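Local atomic coordinates of adapter protein MecA 1 (Bacillus subtilis, PDB entry 3JTP), a protein that targets unfolded and aggregated proteins, as well as the competence regulator ComK, to the ClpC protease, with which its C-terminal domain, the part in this chain, interacts. Residues F9-G14 and I61-A66; S30-Y35 and L43-C48. The protein carries 3 engineered substitutions. All coordinates share one frame; numbering follows the deposited sequence.

In the fold
Interaction 2 pairs strands 31-37 and 40-46 within the antiparallel sheet of this ClpC-interacting domain through backbone hydrogen bonds, whereas interaction 1 lays helix 54-65 over strand 8-13 with apolar contacts and no direct hydrogen bond. In interaction 1 the touching residues Leu-11, Phe-13, Met-62 and Ala-66 are buried and none is exposed; interaction 2 runs from buried Leu-34 and Leu-43 to exposed Lys-31 and Cys-48. Their centres lie about 11 Å apart, and strand 8-13 flanks strand 40-46. Phe-9 O and Leu-11 O probably accept hydrogen bonds from Val-45 N and Leu-43 N, and the Phe-13 ring packs on Leu-43, so that the two contacts share one apolar layer on that side of the sheet.

Interaction 1 of 2, residues F9-G14 and I61-A66; sequences FVLRFG and IMLEYA. Engineered in segment 61-66: Met-62 (natural residue Leu).
Helix-on-sheet packing in an alpha+beta domain is exemplified where the end of helix 54-65 meets strand 8-13, the segment axes 8.7 Å apart at their closest and 37° from parallel. Met-62, an engineered residue in place of the natural leucine, comes first: its chain is extended beyond CG and crosses Leu-11 at about a right angle, with SD 3.7 Å from Leu-11 CD1. Leu-63 crosses the same leucine likewise, but meets the other branch, CD2 against CD2 at 4.0 Å. At Tyr-65 the CB touches Phe-13 CE1, while the phenol leads away from the strand. Its carbonyl is linked through a water to Gly-14 N, just past the end of the strand; the water donates to Tyr-65 O and accepts from Gly-14 N. Ala-66 then drops its methyl onto the Phe-13 ring, a CH-pi contact only 8° off the ring normal. Val-19 and Leu-22 of helix 16-24 also touch this ring, so an alanine in place of Phe-13 would probably loosen the packing between strand and both helices, losing the aromatic face under the methyl. The same methyl reaches the strand backbone too, with Ala-66 CB 3.1 Å from Arg-12 O.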
ATOM      1  N   PHE A   9      -4.077   2.421  -7.418  1.00 52.35           N
ATOM      2  CA  PHE A   9      -4.531   3.157  -6.250  1.00 49.20           C
ATOM      3  C   PHE A   9      -3.362   3.660  -5.432  1.00 46.90           C
ATOM      4  O   PHE A   9      -2.337   2.982  -5.305  1.00 44.91           O
ATOM      5  CB  PHE A   9      -5.414   2.289  -5.354  1.00 47.03           C
ATOM      6  CG  PHE A   9      -6.770   2.027  -5.914  1.00 53.30           C
ATOM      7  CD1 PHE A   9      -7.841   2.847  -5.582  1.00 55.27           C
ATOM      8  CD2 PHE A   9      -6.985   0.958  -6.783  1.00 56.55           C
ATOM      9  CE1 PHE A   9      -9.111   2.607  -6.111  1.00 59.24           C
ATOM     10  CE2 PHE A   9      -8.248   0.710  -7.312  1.00 57.31           C
ATOM     11  CZ  PHE A   9      -9.311   1.532  -6.978  1.00 59.10           C
ATOM     12  N   VAL A  10      -3.509   4.860  -4.883  1.00 46.12           N
ATOM     13  CA  VAL A  10      -2.634   5.264  -3.810  1.00 42.68           C
ATOM     14  C   VAL A  10      -3.460   5.319  -2.549  1.00 42.94           C
ATOM     15  O   VAL A  10      -4.456   6.039  -2.490  1.00 42.64           O
ATOM     16  CB  VAL A  10      -2.041   6.627  -4.025  1.00 43.97           C
ATOM     17  CG1 VAL A  10      -1.404   7.088  -2.735  1.00 41.34           C
ATOM     18  CG2 VAL A  10      -1.020   6.590  -5.154  1.00 44.79           C
ATOM     19  N   LEU A  11      -3.033   4.563  -1.542  1.00 40.76           N
ATOM     20  CA  LEU A  11      -3.750   4.479  -0.273  1.00 38.60           C
ATOM     21  C   LEU A  11      -2.902   5.117   0.816  1.00 38.54           C
ATOM     22  O   LEU A  11      -1.679   4.927   0.853  1.00 37.73           O
ATOM     23  CB  LEU A  11      -4.038   3.017   0.078  1.00 39.41           C
ATOM     24  CG  LEU A  11      -4.714   2.188  -1.020  1.00 42.40           C
ATOM     25  CD1 LEU A  11      -4.827   0.744  -0.590  1.00 36.88           C
ATOM     26  CD2 LEU A  11      -6.078   2.741  -1.397  1.00 42.57           C
ATOM     27  N   ARG A  12      -3.527   5.885   1.702  1.00 37.07           N
ATOM     28  CA  ARG A  12      -2.758   6.527   2.751  1.00 36.91           C
ATOM     29  C   ARG A  12      -3.026   5.902   4.101  1.00 39.35           C
ATOM     30  O   ARG A  12      -4.183   5.594   4.452  1.00 38.86           O
ATOM     31  CB  ARG A  12      -3.025   8.021   2.810  1.00 40.65           C
ATOM     32  CG  ARG A  12      -4.383   8.400   3.367  1.00 42.39           C
ATOM     33  CD  ARG A  12      -4.421   9.909   3.645  1.00 48.76           C
ATOM     34  NE  ARG A  12      -5.739  10.350   4.101  1.00 51.36           N
ATOM     35  CZ  ARG A  12      -6.794  10.415   3.303  1.00 46.75           C
ATOM     36  NH1 ARG A  12      -6.648  10.049   2.043  1.00 45.34           N
ATOM     37  NH2 ARG A  12      -7.981  10.819   3.763  1.00 44.25           N
ATOM     38  N   PHE A  13      -1.947   5.723   4.855  1.00 39.49           N
ATOM     39  CA  PHE A  13      -2.025   5.138   6.192  1.00 41.31           C
ATOM     40  C   PHE A  13      -1.649   6.172   7.233  1.00 37.94           C
ATOM     41  O   PHE A  13      -0.641   6.847   7.097  1.00 38.52           O
ATOM     42  CB  PHE A  13      -1.075   3.943   6.312  1.00 38.82           C
ATOM     43  CG  PHE A  13      -1.434   2.788   5.425  1.00 40.18           C
ATOM     44  CD1 PHE A  13      -1.987   1.630   5.956  1.00 39.63           C
ATOM     45  CD2 PHE A  13      -1.212   2.852   4.052  1.00 40.16           C
ATOM     46  CE1 PHE A  13      -2.307   0.558   5.144  1.00 37.44           C
ATOM     47  CE2 PHE A  13      -1.541   1.774   3.223  1.00 41.97           C
ATOM     48  CZ  PHE A  13      -2.091   0.627   3.779  1.00 39.99           C
ATOM     49  N   GLY A  14      -2.451   6.267   8.286  1.00 41.61           N
ATOM     50  CA  GLY A  14      -2.162   7.183   9.375  1.00 44.57           C
ATOM     51  C   GLY A  14      -0.910   6.822  10.161  1.00 44.79           C
ATOM     52  O   GLY A  14      -0.275   7.690  10.743  1.00 45.05           O
ATOM     53  N   ILE A  61     -10.380  -4.774   2.187  1.00 53.28           N
ATOM     54  CA  ILE A  61      -9.610  -5.011   3.404  1.00 53.10           C
ATOM     55  C   ILE A  61      -8.511  -3.976   3.549  1.00 52.66           C
ATOM     56  O   ILE A  61      -8.253  -3.484   4.651  1.00 52.09           O
ATOM     57  CB  ILE A  61      -9.011  -6.416   3.467  1.00 56.74           C
ATOM     58  CG1 ILE A  61     -10.114  -7.434   3.757  1.00 58.06           C
ATOM     59  CG2 ILE A  61      -7.940  -6.493   4.554  1.00 53.88           C
ATOM     60  CD1 ILE A  61      -9.742  -8.840   3.360  1.00 57.64           C
ATOM     61  N   MET A  62      -7.871  -3.627   2.435  1.00 53.29           N
ATOM     62  CA  MET A  62      -6.850  -2.598   2.476  1.00 49.24           C
ATOM     63  C   MET A  62      -7.454  -1.347   3.088  1.00 49.10           C
ATOM     64  O   MET A  62      -6.799  -0.658   3.863  1.00 50.22           O
ATOM     65  CB  MET A  62      -6.277  -2.314   1.081  1.00 50.56           C
ATOM     66  CG  MET A  62      -5.224  -3.314   0.605  1.00 49.68           C
ATOM     67  SD  MET A  62      -4.683  -2.950  -1.078  1.00 34.50           S
ATOM     68  CE  MET A  62      -3.084  -3.655  -1.133  1.00 42.58           C
ATOM     69  N   LEU A  63      -8.714  -1.070   2.763  1.00 51.03           N
ATOM     70  CA  LEU A  63      -9.369   0.153   3.223  1.00 47.28           C
ATOM     71  C   LEU A  63      -9.859   0.098   4.658  1.00 50.10           C
ATOM     72  O   LEU A  63     -10.562   1.010   5.107  1.00 48.90           O
ATOM     73  CB  LEU A  63     -10.550   0.520   2.327  1.00 49.07           C
ATOM     74  CG  LEU A  63     -10.251   0.964   0.903  1.00 49.88           C
ATOM     75  CD1 LEU A  63     -11.552   1.350   0.219  1.00 46.36           C
ATOM     76  CD2 LEU A  63      -9.262   2.121   0.900  1.00 47.94           C
ATOM     77  N   GLU A  64      -9.534  -0.966   5.382  1.00 49.65           N
ATOM     78  CA  GLU A  64      -9.790  -0.944   6.821  1.00 49.92           C
ATOM     79  C   GLU A  64      -8.609  -0.322   7.537  1.00 46.56           C
ATOM     80  O   GLU A  64      -8.754   0.241   8.624  1.00 43.52           O
ATOM     81  CB  GLU A  64     -10.056  -2.344   7.354  1.00 53.91           C
ATOM     82  CG  GLU A  64     -11.323  -2.909   6.802  1.00 53.33           C
ATOM     83  CD  GLU A  64     -12.000  -3.840   7.746  1.00 51.20           C
ATOM     84  OE1 GLU A  64     -13.107  -4.257   7.383  1.00 54.69           O
ATOM     85  OE2 GLU A  64     -11.451  -4.147   8.834  1.00 48.66           O
ATOM     86  N   TYR A  65      -7.442  -0.430   6.904  1.00 46.79           N
ATOM     87  CA  TYR A  65      -6.212   0.107   7.451  1.00 43.37           C
ATOM     88  C   TYR A  65      -5.798   1.414   6.798  1.00 42.84           C
ATOM     89  O   TYR A  65      -4.933   2.117   7.312  1.00 41.85           O
ATOM     90  CB  TYR A  65      -5.116  -0.937   7.346  1.00 42.68           C
ATOM     91  CG  TYR A  65      -5.476  -2.116   8.190  1.00 43.63           C
ATOM     92  CD1 TYR A  65      -5.410  -2.036   9.579  1.00 42.12           C
ATOM     93  CD2 TYR A  65      -5.954  -3.269   7.620  1.00 44.31           C
ATOM     94  CE1 TYR A  65      -5.773  -3.082  10.375  1.00 38.60           C
ATOM     95  CE2 TYR A  65      -6.329  -4.336   8.414  1.00 50.87           C
ATOM     96  CZ  TYR A  65      -6.233  -4.226   9.794  1.00 41.55           C
ATOM     97  OH  TYR A  65      -6.589  -5.269  10.574  1.00 43.58           O
ATOM     98  N   ALA A  66      -6.437   1.759   5.687  1.00 46.35           N
ATOM     99  CA  ALA A  66      -6.068   2.971   4.950  1.00 42.67           C
ATOM    100  C   ALA A  66      -7.246   3.718   4.312  1.00 44.94           C
ATOM    101  O   ALA A  66      -8.393   3.271   4.368  1.00 43.49           O
ATOM    102  CB  ALA A  66      -5.035   2.629   3.894  1.00 38.90           C
TER
HETATM  103  O   HOH W   1      -4.246   4.039   8.880  1.00 40.61           O

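Interaction 2 of 2, residues S30-Y35 and L43-C48; sequences SKTTLY and LYVDFC
The beta hairpin formed by strands 31-37 and 40-46 supplies two neighbouring strands of the domain's antiparallel sheet, and it shows how such a pair sorts its two faces. Thr-33 and Tyr-44 form a hydrogen-bonded pair: Thr-33 N donates to Tyr-44 O at 2.8 Å, on a lone pair in the carbonyl plane, and Tyr-44 N returns a very short bond of 2.5 Å to Thr-33 O, bent to 140° at the hydrogen. On the face bearing these two residues, their CB atoms sit 4.1 Å apart. Further along, Asp-46 N reaches Lys-31 O at 2.9 Å, nearly along the C=O axis. The non-hydrogen-bonded pairs Thr-32 with Val-45 and Leu-34 with Leu-43 turn their side chains to the opposite face, packed against helices 54-65 and 88-96, where the engineered Met-62 and also Leu-89 touch Leu-43. There Thr-32 CG2 and Val-45 CG2 lie side by side, 4.0 Å apart. Thr-32 OG1 takes the crowded position between backbone N and carbonyl carbon (chi1 50°) and is hydrogen-bonded to Leu-89 N, while Thr-33 OG1 is hydrogen-bonded to Glu-86 N. Beside Val-45, Leu-43 slants obliquely across to Thr-32, its CD2 3.6 Å from Thr-32 CB.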
ATOM      1  N   SER A  30      -0.741  -8.086  -5.785  1.00 67.08           N
ATOM      2  CA  SER A  30       0.337  -7.942  -6.740  1.00 67.46           C
ATOM      3  C   SER A  30       1.183  -6.738  -6.330  1.00 65.34           C
ATOM      4  O   SER A  30       1.435  -6.565  -5.134  1.00 66.97           O
ATOM      5  CB  SER A  30      -0.187  -7.870  -8.173  1.00 71.65           C
ATOM      6  OG  SER A  30      -0.678  -9.147  -8.563  1.00 73.60           O
ATOM      7  N   LYS A  31       1.595  -5.897  -7.278  1.00 64.06           N
ATOM      8  CA  LYS A  31       2.632  -4.897  -6.996  1.00 58.21           C
ATOM      9  C   LYS A  31       2.212  -3.790  -6.014  1.00 51.96           C
ATOM     10  O   LYS A  31       1.170  -3.155  -6.167  1.00 49.59           O
ATOM     11  CB  LYS A  31       3.186  -4.300  -8.290  1.00 56.50           C
ATOM     12  CG  LYS A  31       3.606  -5.352  -9.305  1.00 67.26           C
ATOM     13  CD  LYS A  31       3.897  -4.721 -10.665  1.00 77.67           C
ATOM     14  CE  LYS A  31       3.729  -5.719 -11.814  1.00 84.20           C
ATOM     15  NZ  LYS A  31       3.754  -5.029 -13.147  1.00 83.71           N
ATOM     16  N   THR A  32       3.042  -3.584  -5.001  1.00 47.10           N
ATOM     17  CA  THR A  32       2.843  -2.501  -4.059  1.00 42.95           C
ATOM     18  C   THR A  32       4.169  -1.776  -3.878  1.00 44.16           C
ATOM     19  O   THR A  32       5.214  -2.413  -3.783  1.00 44.22           O
ATOM     20  CB  THR A  32       2.306  -3.010  -2.709  1.00 43.90           C
ATOM     21  OG1 THR A  32       3.118  -4.100  -2.240  1.00 43.72           O
ATOM     22  CG2 THR A  32       0.878  -3.486  -2.858  1.00 41.93           C
ATOM     23  N   THR A  33       4.125  -0.443  -3.888  1.00 43.07           N
ATOM     24  CA  THR A  33       5.288   0.370  -3.544  1.00 42.25           C
ATOM     25  C   THR A  33       4.927   1.274  -2.367  1.00 39.32           C
ATOM     26  O   THR A  33       3.838   1.852  -2.319  1.00 38.21           O
ATOM     27  CB  THR A  33       5.804   1.190  -4.763  1.00 45.64           C
ATOM     28  OG1 THR A  33       6.189   0.281  -5.801  1.00 48.49           O
ATOM     29  CG2 THR A  33       7.019   2.076  -4.392  1.00 41.30           C
ATOM     30  N   LEU A  34       5.832   1.368  -1.402  1.00 39.18           N
ATOM     31  CA  LEU A  34       5.557   2.117  -0.185  1.00 42.06           C
ATOM     32  C   LEU A  34       6.415   3.377  -0.086  1.00 39.86           C
ATOM     33  O   LEU A  34       7.626   3.318  -0.296  1.00 40.69           O
ATOM     34  CB  LEU A  34       5.768   1.214   1.042  1.00 40.12           C
ATOM     35  CG  LEU A  34       5.500   1.842   2.414  1.00 40.13           C
ATOM     36  CD1 LEU A  34       3.996   1.951   2.717  1.00 35.17           C
ATOM     37  CD2 LEU A  34       6.213   1.034   3.502  1.00 40.18           C
ATOM     38  N   TYR A  35       5.775   4.505   0.229  1.00 39.62           N
ATOM     39  CA  TYR A  35       6.457   5.778   0.441  1.00 39.24           C
ATOM     40  C   TYR A  35       6.067   6.349   1.811  1.00 42.03           C
ATOM     41  O   TYR A  35       5.027   5.974   2.359  1.00 42.46           O
ATOM     42  CB  TYR A  35       6.041   6.818  -0.619  1.00 40.65           C
ATOM     43  CG  TYR A  35       6.388   6.500  -2.052  1.00 43.72           C
ATOM     44  CD1 TYR A  35       7.460   7.116  -2.699  1.00 45.22           C
ATOM     45  CD2 TYR A  35       5.621   5.604  -2.775  1.00 47.10           C
ATOM     46  CE1 TYR A  35       7.761   6.821  -4.026  1.00 45.79           C
ATOM     47  CE2 TYR A  35       5.913   5.303  -4.085  1.00 45.21           C
ATOM     48  CZ  TYR A  35       6.974   5.904  -4.704  1.00 47.95           C
ATOM     49  OH  TYR A  35       7.220   5.559  -6.007  1.00 55.90           O
ATOM     50  N   LEU A  43       0.795   3.774   0.082  1.00 34.27           N
ATOM     51  CA  LEU A  43       1.052   2.517  -0.584  1.00 39.48           C
ATOM     52  C   LEU A  43       0.645   2.729  -2.014  1.00 38.67           C
ATOM     53  O   LEU A  43      -0.536   2.863  -2.298  1.00 40.40           O
ATOM     54  CB  LEU A  43       0.162   1.413  -0.017  1.00 40.03           C
ATOM     55  CG  LEU A  43       0.716   0.034   0.363  1.00 43.91           C
ATOM     56  CD1 LEU A  43      -0.320  -1.066   0.108  1.00 41.39           C
ATOM     57  CD2 LEU A  43       2.005  -0.267  -0.338  1.00 40.62           C
ATOM     58  N   TYR A  44       1.587   2.747  -2.933  1.00 37.76           N
ATOM     59  CA  TYR A  44       1.142   2.664  -4.312  1.00 45.41           C
ATOM     60  C   TYR A  44       0.702   1.228  -4.617  1.00 43.40           C
ATOM     61  O   TYR A  44       1.463   0.291  -4.432  1.00 44.72           O
ATOM     62  CB  TYR A  44       2.212   3.119  -5.278  1.00 45.59           C
ATOM     63  CG  TYR A  44       1.763   3.000  -6.710  1.00 47.19           C
ATOM     64  CD1 TYR A  44       0.718   3.777  -7.201  1.00 43.60           C
ATOM     65  CD2 TYR A  44       2.387   2.106  -7.575  1.00 53.31           C
ATOM     66  CE1 TYR A  44       0.298   3.658  -8.507  1.00 51.53           C
ATOM     67  CE2 TYR A  44       1.987   1.985  -8.888  1.00 52.94           C
ATOM     68  CZ  TYR A  44       0.944   2.752  -9.348  1.00 54.14           C
ATOM     69  OH  TYR A  44       0.562   2.606 -10.657  1.00 62.68           O
ATOM     70  N   VAL A  45      -0.530   1.054  -5.066  1.00 44.67           N
ATOM     71  CA  VAL A  45      -1.062  -0.294  -5.253  1.00 46.45           C
ATOM     72  C   VAL A  45      -1.522  -0.585  -6.677  1.00 52.51           C
ATOM     73  O   VAL A  45      -2.530  -0.037  -7.133  1.00 55.26           O
ATOM     74  CB  VAL A  45      -2.238  -0.557  -4.328  1.00 45.22           C
ATOM     75  CG1 VAL A  45      -2.816  -1.948  -4.608  1.00 49.29           C
ATOM     76  CG2 VAL A  45      -1.784  -0.448  -2.903  1.00 43.56           C
ATOM     77  N   ASP A  46      -0.795  -1.465  -7.360  1.00 50.50           N
ATOM     78  CA  ASP A  46      -1.121  -1.833  -8.730  1.00 57.28           C
ATOM     79  C   ASP A  46      -1.640  -3.252  -8.790  1.00 63.05           C
ATOM     80  O   ASP A  46      -0.876  -4.211  -8.649  1.00 63.71           O
ATOM     81  CB  ASP A  46       0.101  -1.706  -9.639  1.00 57.49           C
ATOM     82  CG  ASP A  46      -0.247  -1.901 -11.111  1.00 68.05           C
ATOM     83  OD1 ASP A  46      -1.450  -2.106 -11.406  1.00 68.37           O
ATOM     84  OD2 ASP A  46       0.673  -1.845 -11.967  1.00 67.03           O
ATOM     85  N   PHE A  47      -2.945  -3.379  -8.992  1.00 63.42           N
ATOM     86  CA  PHE A  47      -3.574  -4.679  -9.151  1.00 67.72           C
ATOM     87  C   PHE A  47      -3.426  -5.177 -10.599  1.00 73.68           C
ATOM     88  O   PHE A  47      -4.199  -6.020 -11.051  1.00 74.83           O
ATOM     89  CB  PHE A  47      -5.053  -4.575  -8.793  1.00 66.51           C
ATOM     90  CG  PHE A  47      -5.318  -4.295  -7.333  1.00 65.63           C
ATOM     91  CD1 PHE A  47      -5.177  -5.294  -6.382  1.00 61.86           C
ATOM     92  CD2 PHE A  47      -5.737  -3.036  -6.918  1.00 63.21           C
ATOM     93  CE1 PHE A  47      -5.440  -5.047  -5.042  1.00 62.16           C
ATOM     94  CE2 PHE A  47      -6.004  -2.781  -5.568  1.00 62.58           C
ATOM     95  CZ  PHE A  47      -5.854  -3.790  -4.631  1.00 58.79           C
ATOM     96  N   CYS A  48      -2.413  -4.659 -11.298  1.00 72.95           N
ATOM     97  CA  CYS A  48      -2.276  -4.780 -12.755  1.00 76.40           C
ATOM     98  C   CYS A  48      -3.295  -5.695 -13.418  1.00 82.43           C
ATOM     99  O   CYS A  48      -4.254  -5.218 -14.034  1.00 80.15           O
ATOM    100  CB  CYS A  48      -0.847  -5.173 -13.153  1.00 79.32           C
ATOM    101  SG  CYS A  48      -0.270  -6.723 -12.453  1.00 89.97           S
TER